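Local coordinates for protein putative beta-glucosidase (Bifidobacterium adolescentis, PDB 5WAB) that hydrolyses beta-glucosidic bonds as a glycoside hydrolase of family 3, and probably also releases terminal arabinopyranosyl units from ginsenosides, at residues W637-A641 and G642-V646; H186-T190 and A191-T195; L424-P427 and A428-E432. All coordinates share one frame; numbering follows the deposited sequence.

Contact 1 (W637-A641 and G642-V646)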
# COMPACT_ATOMS: atom_id res chain seq x y z
N TRP A 637 15.32 -18.70 -5.03
CA TRP A 637 14.04 -19.28 -4.65
C TRP A 637 14.12 -20.80 -4.72
O TRP A 637 14.87 -21.37 -5.50
CB TRP A 637 12.93 -18.74 -5.55
CG TRP A 637 12.77 -17.26 -5.42
CD1 TRP A 637 13.23 -16.30 -6.28
CD2 TRP A 637 12.12 -16.56 -4.35
NE1 TRP A 637 12.90 -15.05 -5.81
CE2 TRP A 637 12.22 -15.18 -4.63
CE3 TRP A 637 11.46 -16.97 -3.18
CZ2 TRP A 637 11.69 -14.20 -3.78
CZ3 TRP A 637 10.93 -15.99 -2.34
CH2 TRP A 637 11.05 -14.63 -2.65
N HIS A 638 13.34 -21.46 -3.86
CA HIS A 638 13.37 -22.91 -3.77
C HIS A 638 11.97 -23.43 -3.49
O HIS A 638 11.35 -23.04 -2.50
CB HIS A 638 14.35 -23.39 -2.69
CG HIS A 638 14.45 -24.89 -2.59
ND1 HIS A 638 14.27 -25.57 -1.41
CD2 HIS A 638 14.70 -25.82 -3.54
CE1 HIS A 638 14.42 -26.87 -1.63
NE2 HIS A 638 14.68 -27.05 -2.91
N VAL A 639 11.47 -24.32 -4.35
CA VAL A 639 10.25 -25.07 -4.11
C VAL A 639 10.67 -26.43 -3.58
O VAL A 639 11.35 -27.20 -4.27
CB VAL A 639 9.38 -25.20 -5.37
CG1 VAL A 639 8.15 -26.01 -5.07
CG2 VAL A 639 8.97 -23.84 -5.88
N GLU A 640 10.28 -26.71 -2.34
CA GLU A 640 10.62 -27.95 -1.67
C GLU A 640 9.55 -29.01 -1.94
O GLU A 640 8.35 -28.72 -1.94
CB GLU A 640 10.76 -27.68 -0.17
CG GLU A 640 11.58 -28.69 0.61
CD GLU A 640 11.77 -28.26 2.06
OE1 GLU A 640 12.24 -27.12 2.29
OE2 GLU A 640 11.46 -29.06 2.96
N ALA A 641 10.00 -30.24 -2.19
CA ALA A 641 9.06 -31.33 -2.44
C ALA A 641 8.22 -31.60 -1.20
O ALA A 641 8.70 -31.55 -0.07
CB ALA A 641 9.81 -32.60 -2.84
N GLY A 642 6.94 -31.87 -1.42
CA GLY A 642 6.04 -32.22 -0.35
C GLY A 642 4.65 -31.68 -0.61
O GLY A 642 4.33 -31.23 -1.71
N GLU A 643 3.83 -31.73 0.43
CA GLU A 643 2.43 -31.34 0.32
C GLU A 643 2.26 -29.87 0.70
O GLU A 643 2.90 -29.37 1.63
CB GLU A 643 1.56 -32.22 1.21
CG GLU A 643 1.77 -33.69 0.96
CD GLU A 643 0.84 -34.55 1.78
OE1 GLU A 643 0.51 -34.14 2.90
OE2 GLU A 643 0.48 -35.66 1.31
N TYR A 644 1.40 -29.19 -0.04
CA TYR A 644 1.06 -27.80 0.20
C TYR A 644 -0.46 -27.70 0.24
O TYR A 644 -1.14 -28.21 -0.66
CB TYR A 644 1.62 -26.87 -0.88
CG TYR A 644 3.13 -26.83 -0.96
CD1 TYR A 644 3.84 -27.83 -1.60
CD2 TYR A 644 3.84 -25.78 -0.39
CE1 TYR A 644 5.21 -27.80 -1.68
CE2 TYR A 644 5.22 -25.74 -0.47
CZ TYR A 644 5.89 -26.75 -1.11
OH TYR A 644 7.26 -26.72 -1.19
N THR A 645 -0.98 -27.04 1.27
CA THR A 645 -2.42 -26.89 1.41
C THR A 645 -2.84 -25.56 0.78
O THR A 645 -2.30 -24.51 1.13
CB THR A 645 -2.84 -26.93 2.88
OG1 THR A 645 -2.61 -28.24 3.42
CG2 THR A 645 -4.32 -26.61 3.00
N VAL A 646 -3.77 -25.63 -0.17
CA VAL A 646 -4.36 -24.45 -0.78
C VAL A 646 -5.65 -24.14 -0.04
O VAL A 646 -6.54 -25.00 0.04
CB VAL A 646 -4.60 -24.65 -2.28
CG1 VAL A 646 -5.24 -23.41 -2.87
CG2 VAL A 646 -3.30 -24.98 -2.98
O HOH W 1 9.32 -24.42 -0.89
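A tyrosine corner joins Tyr644, near the start of strand 642-648, to Glu640 four residues earlier, in the turn that leads into the strand. The phenol hydroxyl donates to the backbone carbonyl: Tyr644 OH lies 2.4 Å from Glu640 O, so short that the exact length is doubtful. The acceptor lies in the plane of the ring, beyond the CE1 edge, and the CZ-OH...O angle of about 117° suits a phenol donor. With CG anti to its own carbonyl carbon (chi1 -64°), Tyr644 turns its ring back under the bend, bringing the hydroxyl up to the turn backbone. On the CE2 side of the same hydroxyl sits a water that donates to Tyr644 OH (3.1 Å). Its other proton goes to His638 O (2.9 Å), and it accepts from Glu640 N, also at 2.9 Å. Phenol and water together thus hold the backbone of 638-640 at three polar atoms. Carbon atoms flank the hydroxyl: Val639 CG1 approaches Tyr644 OH to 4.0 Å, and Glu640 CB reaches it at 3.8 Å. Between the two ends, Gly642 takes backbone angles at which a beta carbon would run into Ala641 O; glycine two before the tyrosine is a familiar part of this motif. The Glu640 carboxylate leads away, its OE1 taking hydrogen bonds from Tyr629 OH and Ala594 N. The arrangement belongs to the fibronectin type III-like domain, where strand 642-648 runs antiparallel between strands 580-590 and 654-663. Phe627 meets the Tyr644 ring edge-to-face, and strand 636-639, on the near side of the turn, pairs with strand 628-631.

Contact 2 (H186-T190 and A191-T195)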
# COMPACT_ATOMS: atom_id res chain seq x y z
N HIS A 186 7.36 -7.28 -8.24
CA HIS A 186 6.20 -7.55 -9.08
C HIS A 186 5.85 -6.37 -9.97
O HIS A 186 5.49 -6.55 -11.14
CB HIS A 186 4.99 -7.93 -8.23
CG HIS A 186 3.74 -8.15 -9.03
ND1 HIS A 186 3.53 -9.28 -9.79
CD2 HIS A 186 2.66 -7.36 -9.22
CE1 HIS A 186 2.36 -9.18 -10.40
NE2 HIS A 186 1.81 -8.02 -10.07
N ILE A 187 5.90 -5.16 -9.43
CA ILE A 187 5.55 -3.99 -10.22
C ILE A 187 6.61 -3.72 -11.29
O ILE A 187 6.29 -3.33 -12.42
CB ILE A 187 5.33 -2.79 -9.29
CG1 ILE A 187 4.18 -3.13 -8.32
CG2 ILE A 187 5.04 -1.54 -10.08
CD1 ILE A 187 3.89 -2.06 -7.28
N VAL A 188 7.88 -3.96 -10.97
CA VAL A 188 8.95 -3.77 -11.95
C VAL A 188 8.81 -4.77 -13.09
O VAL A 188 9.03 -4.43 -14.26
CB VAL A 188 10.33 -3.89 -11.27
CG1 VAL A 188 11.42 -4.16 -12.30
CG2 VAL A 188 10.66 -2.62 -10.50
N LYS A 189 8.48 -6.02 -12.77
CA LYS A 189 8.38 -7.04 -13.81
C LYS A 189 7.05 -6.97 -14.55
O LYS A 189 7.00 -7.20 -15.77
CB LYS A 189 8.59 -8.42 -13.21
CG LYS A 189 10.03 -8.69 -12.81
CD LYS A 189 10.17 -10.03 -12.14
CE LYS A 189 11.63 -10.35 -11.88
NZ LYS A 189 11.79 -11.59 -11.06
N THR A 190 5.95 -6.65 -13.86
CA THR A 190 4.65 -6.67 -14.53
C THR A 190 4.43 -5.37 -15.30
O THR A 190 4.12 -5.40 -16.49
CB THR A 190 3.53 -6.90 -13.53
OG1 THR A 190 3.77 -8.14 -12.87
CG2 THR A 190 2.17 -6.95 -14.26
N ALA A 191 4.57 -4.25 -14.63
CA ALA A 191 4.61 -3.00 -15.34
C ALA A 191 6.09 -2.67 -15.46
O ALA A 191 6.93 -3.57 -15.35
CB ALA A 191 3.79 -1.93 -14.61
N GLN A 192 6.42 -1.43 -15.63
CA GLN A 192 7.83 -1.08 -15.74
C GLN A 192 7.87 0.40 -15.42
O GLN A 192 7.78 1.24 -16.33
CB GLN A 192 8.40 -1.37 -17.13
CG GLN A 192 8.93 -2.80 -17.35
CD GLN A 192 10.32 -3.04 -16.73
OE1 GLN A 192 11.03 -2.09 -16.38
NE2 GLN A 192 10.71 -4.30 -16.60
N PRO A 193 7.97 0.75 -14.14
CA PRO A 193 7.87 2.17 -13.78
C PRO A 193 9.02 2.93 -14.41
O PRO A 193 10.18 2.51 -14.36
CB PRO A 193 7.97 2.15 -12.25
CG PRO A 193 7.78 0.71 -11.85
CD PRO A 193 8.28 -0.10 -12.99
N TRP A 194 8.69 4.06 -15.03
CA TRP A 194 9.73 4.82 -15.70
C TRP A 194 10.72 5.42 -14.71
O TRP A 194 11.82 5.82 -15.12
CB TRP A 194 9.08 5.88 -16.61
CG TRP A 194 8.20 5.26 -17.68
CD1 TRP A 194 8.13 3.94 -18.02
CD2 TRP A 194 7.27 5.94 -18.54
NE1 TRP A 194 7.22 3.75 -19.03
CE2 TRP A 194 6.68 4.96 -19.37
CE3 TRP A 194 6.88 7.28 -18.69
CZ2 TRP A 194 5.72 5.28 -20.34
CZ3 TRP A 194 5.94 7.59 -19.65
CH2 TRP A 194 5.37 6.60 -20.46
N THR A 195 10.37 5.44 -13.43
CA THR A 195 11.19 6.06 -12.39
C THR A 195 10.98 5.29 -11.09
O THR A 195 9.88 4.80 -10.82
CB THR A 195 10.83 7.55 -12.24
OG1 THR A 195 11.29 8.26 -13.40
CG2 THR A 195 11.45 8.15 -11.01
O HOH W 2 9.45 -6.44 -17.84
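Pro193 packs back against Ile187 and Val188, the last buried turn of helix 182-190, and this is the tight part of the contact. The proline CG meets Ile187 CG2 at 4.0 Å, the two side chains crossing at about a right angle. Its CD sits over the helix backbone, 3.9 Å from Val188 CA, with Val188 CG2 a little farther off. Strand 149-155 closes the same pocket, since Leu152 touches both Ile187 and Pro193. Next to it, Ala191 leaves helical angles but keeps one weak, bent bond of the helix: Ala191 N to Ile187 O is 2.9 Å, with an N-H...O angle of 127°. Gln192 folds back over the helix end because its chain bends at chi2 (-79°). Its amide passes close to Val188 O at too poor an angle for a hydrogen bond. The bonds that hold this amide come from the loop before strand 228-230: OE1 accepts from Glu226 N, and NE2 donates to Gly224 O. Gln192 NE2 also donates to a water (2.8 Å) that bridges to Lys189 O. A leucine here would probably leave Glu226 N and Gly224 O without these mates and let the loop drift from the helix end. The solvent side has little packing across the contact. Thr190 bonds back within its own helix: OG1 donates to His186 O (2.9 Å) from the face opposite Thr190 N, 24° off the carbonyl plane, and lies over the rim of the His186 ring. Lys189 stretches outward to a salt bridge with Glu185. Such a helix C-terminus, with a weak last backbone bond and a following proline packed back on the final turn, closes the beta-alpha-beta crossover from strand 149-155 to strand 195-198 in the TIM-barrel-like N-terminal domain.

Contact 3 (L424-P427 and A428-E432)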
# COMPACT_ATOMS: atom_id res chain seq x y z
N LEU A 424 -1.82 3.12 19.54
CA LEU A 424 -2.84 2.78 18.56
C LEU A 424 -4.19 3.39 18.89
O LEU A 424 -5.06 3.45 18.01
CB LEU A 424 -2.97 1.25 18.42
CG LEU A 424 -1.79 0.53 17.78
CD1 LEU A 424 -2.00 -0.97 17.72
CD2 LEU A 424 -1.53 1.10 16.39
N ASP A 425 -4.37 3.88 20.12
CA ASP A 425 -5.68 4.31 20.59
C ASP A 425 -6.12 5.61 19.93
O ASP A 425 -5.30 6.45 19.55
CB ASP A 425 -5.66 4.48 22.11
CG ASP A 425 -5.22 3.22 22.85
OD1 ASP A 425 -5.46 2.11 22.33
OD2 ASP A 425 -4.62 3.33 23.94
N ILE A 426 -7.43 5.77 19.78
CA ILE A 426 -8.05 7.03 19.40
C ILE A 426 -8.07 7.93 20.63
O ILE A 426 -7.84 7.44 21.74
CB ILE A 426 -9.46 6.82 18.83
CG1 ILE A 426 -10.42 6.37 19.94
CG2 ILE A 426 -9.42 5.82 17.68
CD1 ILE A 426 -11.86 6.26 19.51
N PRO A 427 -8.29 9.25 20.49
CA PRO A 427 -8.26 10.12 21.68
C PRO A 427 -9.23 9.67 22.77
O PRO A 427 -10.35 9.24 22.49
CB PRO A 427 -8.64 11.49 21.11
CG PRO A 427 -8.16 11.45 19.71
CD PRO A 427 -8.38 10.03 19.25
N ALA A 428 -8.77 9.77 24.02
CA ALA A 428 -9.53 9.26 25.16
C ALA A 428 -10.83 10.01 25.38
O ALA A 428 -11.83 9.41 25.82
CB ALA A 428 -8.67 9.33 26.42
N LYS A 429 -10.85 11.32 25.11
CA LYS A 429 -12.09 12.07 25.29
C LYS A 429 -13.16 11.66 24.28
O LYS A 429 -14.36 11.79 24.57
CB LYS A 429 -11.80 13.58 25.22
CG LYS A 429 -11.23 14.06 23.90
CD LYS A 429 -10.95 15.56 23.96
CE LYS A 429 -10.42 16.08 22.63
NZ LYS A 429 -10.18 17.54 22.66
N GLN A 430 -12.74 11.15 23.11
CA GLN A 430 -13.70 10.58 22.17
C GLN A 430 -14.28 9.27 22.68
O GLN A 430 -15.44 8.94 22.41
CB GLN A 430 -13.05 10.37 20.81
CG GLN A 430 -12.53 11.63 20.17
CD GLN A 430 -11.99 11.37 18.78
OE1 GLN A 430 -12.33 10.37 18.15
NE2 GLN A 430 -11.13 12.26 18.30
N VAL A 431 -13.46 8.47 23.37
CA VAL A 431 -13.99 7.26 23.99
C VAL A 431 -14.95 7.60 25.12
O VAL A 431 -16.00 6.96 25.27
CB VAL A 431 -12.84 6.36 24.48
CG1 VAL A 431 -13.39 5.12 25.14
CG2 VAL A 431 -11.95 5.99 23.31
N GLU A 432 -14.62 8.62 25.92
CA GLU A 432 -15.52 9.03 27.00
C GLU A 432 -16.87 9.48 26.45
O GLU A 432 -17.91 9.16 27.01
CB GLU A 432 -14.89 10.14 27.83
CG GLU A 432 -13.81 9.67 28.79
CD GLU A 432 -12.98 10.82 29.33
OE1 GLU A 432 -11.79 10.92 28.97
OE2 GLU A 432 -13.54 11.64 30.10
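Ala428, the first residue of helix 428-438, sits right against Pro427 at the N-cap, its CB 3.7 Å from Pro427 C. Lys429 points its ammonium off the helix, to the carbonyls of Glu384 and Asp382 and to Thr380 OG1. Gln430 runs extended alongside the Pro427 ring, both pointing the same way, and its NE2 comes within 3.4 Å of Pro427 CG. The amide oxygen is held from the neighbouring strand: Gln430 OE1 accepts from Gly409 N, at the end of strand 403-409. At the backbone, Gln430 N (3.1 Å) and Val431 N (3.3 Å) both donate weakly to Pro427 O, which starts the helical bonding. Val431 completes a hydrophobic staple, in which the residue before the N-cap meets the fourth residue of the helix: Val431 CG2 touches Ile426 CG1 at 3.7 Å, their side chains crossing at about a right angle. Ile426 reaches it by taking the crowded position, CG1 lying between backbone N and carbonyl carbon (chi1 70°). Val454 covers Ile426 from a loop. Past the staple, Glu432 N continues the helical bonding to Ala428 O at 2.9 Å, while the Glu432 carboxylate makes a long, weak ion pair with Arg388.

All three contacts are short-range, at the ends of regular elements, and each lies in a different domain. Contact 1 marks a strand start and contact 2 a helix C-terminus, whereas contact 3 opens a helix. Each is partly buried, but contact 2 lies nearer the centre of the chain (about 15 Å between centres, against 28 and 26 Å for contacts 1 and 3). No element is shared; nearest atoms of contacts 1 and 2 are about 6 Å apart. Their chemistry differs accordingly: a phenol and a water grip the turn in the beta sandwich, while the two helix ends rely on proline and aliphatic packing with weak backbone bonds, and on glutamines tied to other segments.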